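Side-chain contact in galactan 1,3-beta-galactosidase (PDB 7BYS), which probably removes galactose units from beta-1,3-galactan chains as a family 43 exo-acting glycoside hydrolase carrying a carbohydrate-binding module: residues V346-G350 and G351-V355. Sequence-based numbering, arbitrary orientation.
Sequences VQSNG and GSHWV
His353 NE2 donates a hydrogen bond to Gly350 O, at 2.8 Å, and closes the corner between two strands. The N-H...O angle is 145°, so the bond is somewhat bent. The acceptor lies close to the plane of the imidazole. On the carbonyl side the donor sits above the plane of the C=O group, well off its lone pairs. The ring reaches back over the turn because its CG stands beside the backbone N of His353 and anti to the carbonyl carbon (chi1 -69°). The far nitrogen, His353 ND1, is hydrogen-bonded to Tyr427 O, at the C-terminus of the chain. Polar partners at both nitrogens fix the rotation of the ring. Ser348 OG lies obliquely to the same ring, 3.5 Å from His353 CD2. It also accepts a fairly straight hydrogen bond from Gly350 N, at 3.0 Å. This bond closes an ST turn just before the corner. The side chain of Asn349 comes up to the edge of the imidazole, its amide plane turned 35° from the ring. Gly350 and Gly351 both have positive phi, and a CB on either would press against the carbonyl O of the residue before. A leucine in place of this histidine would probably leave Gly350 O and Tyr427 O without their imidazole partner and the corner less firmly held. The strands joined here, 339-349 and 352-360, belong to different sheets. This is a glycine-containing corner linking the two facing sheets of a beta-sandwich, the fold of CBM6- and CBM35-type carbohydrate-binding modules.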
loop_
_atom_site.group_PDB
_atom_site.type_symbol
_atom_site.label_atom_id
_atom_site.label_comp_id
_atom_site.label_asym_id
_atom_site.label_seq_id
_atom_site.Cartn_x
_atom_site.Cartn_y
_atom_site.Cartn_z
ATOM N N VAL A 346 21.280 19.443 -12.954
ATOM C CA VAL A 346 20.915 18.580 -11.838
ATOM C C VAL A 346 22.208 18.193 -11.125
ATOM O O VAL A 346 22.985 17.377 -11.626
ATOM C CB VAL A 346 20.145 17.348 -12.321
ATOM C CG1 VAL A 346 19.765 16.457 -11.140
ATOM C CG2 VAL A 346 18.902 17.784 -13.083
ATOM N N GLN A 347 22.435 18.788 -9.955
ATOM C CA GLN A 347 23.668 18.573 -9.211
ATOM C C GLN A 347 23.676 17.187 -8.576
ATOM O O GLN A 347 22.646 16.696 -8.104
ATOM C CB GLN A 347 23.790 19.640 -8.119
ATOM C CG GLN A 347 25.074 19.596 -7.285
ATOM C CD GLN A 347 25.074 18.503 -6.217
ATOM O OE1 GLN A 347 24.023 18.125 -5.688
ATOM N NE2 GLN A 347 26.260 17.991 -5.897
ATOM N N SER A 348 24.853 16.564 -8.545
ATOM C CA SER A 348 24.993 15.296 -7.849
ATOM C C SER A 348 26.411 15.129 -7.327
ATOM O O SER A 348 27.354 15.757 -7.811
ATOM C CB SER A 348 24.636 14.110 -8.746
ATOM O OG SER A 348 24.582 12.919 -7.980
ATOM N N ASN A 349 26.537 14.269 -6.317
ATOM C CA ASN A 349 27.815 13.741 -5.866
ATOM C C ASN A 349 28.214 12.487 -6.626
ATOM O O ASN A 349 29.292 11.940 -6.372
ATOM C CB ASN A 349 27.762 13.425 -4.361
ATOM C CG ASN A 349 26.472 12.716 -3.949
ATOM O OD1 ASN A 349 25.745 12.182 -4.784
ATOM N ND2 ASN A 349 26.188 12.712 -2.649
ATOM N N GLY A 350 27.373 12.026 -7.547
ATOM C CA GLY A 350 27.593 10.788 -8.267
ATOM C C GLY A 350 26.819 9.639 -7.652
ATOM O O GLY A 350 26.135 9.770 -6.631
ATOM N N GLY A 351 26.934 8.488 -8.300
ATOM C CA GLY A 351 26.259 7.301 -7.837
ATOM C C GLY A 351 24.788 7.282 -8.209
ATOM O O GLY A 351 24.301 8.060 -9.032
ATOM N N SER A 352 24.072 6.367 -7.568
ATOM C CA SER A 352 22.667 6.142 -7.875
ATOM C C SER A 352 21.781 6.967 -6.951
ATOM O O SER A 352 22.033 7.070 -5.747
ATOM C CB SER A 352 22.338 4.656 -7.743
ATOM O OG SER A 352 20.942 4.449 -7.766
ATOM N N HIS A 353 20.740 7.560 -7.527
ATOM C CA HIS A 353 19.851 8.434 -6.779
ATOM C C HIS A 353 18.405 8.162 -7.153
ATOM O O HIS A 353 18.073 8.031 -8.333
ATOM C CB HIS A 353 20.191 9.900 -7.049
ATOM C CG HIS A 353 21.505 10.308 -6.465
ATOM N ND1 HIS A 353 21.609 10.972 -5.263
ATOM C CD2 HIS A 353 22.771 10.106 -6.899
ATOM C CE1 HIS A 353 22.886 11.178 -4.987
ATOM N NE2 HIS A 353 23.611 10.659 -5.964
ATOM N N TRP A 354 17.551 8.077 -6.134
ATOM C CA TRP A 354 16.117 8.051 -6.374
ATOM C C TRP A 354 15.646 9.431 -6.797
ATOM O O TRP A 354 16.001 10.437 -6.181
ATOM C CB TRP A 354 15.389 7.638 -5.101
ATOM C CG TRP A 354 15.433 6.178 -4.883
ATOM C CD1 TRP A 354 16.109 5.518 -3.896
ATOM C CD2 TRP A 354 14.795 5.170 -5.676
ATOM N NE1 TRP A 354 15.921 4.170 -4.018
ATOM C CE2 TRP A 354 15.112 3.927 -5.097
ATOM C CE3 TRP A 354 13.955 5.201 -6.794
ATOM C CZ2 TRP A 354 14.639 2.725 -5.613
ATOM C CZ3 TRP A 354 13.490 4.002 -7.310
ATOM C CH2 TRP A 354 13.828 2.784 -6.717
ATOM N N VAL A 355 14.831 9.473 -7.846
ATOM C CA VAL A 355 14.244 10.709 -8.340
ATOM C C VAL A 355 12.732 10.526 -8.386
ATOM O O VAL A 355 12.236 9.568 -8.986
ATOM C CB VAL A 355 14.807 11.075 -9.729
ATOM C CG1 VAL A 355 14.222 12.387 -10.213
ATOM C CG2 VAL A 355 16.348 11.146 -9.686
#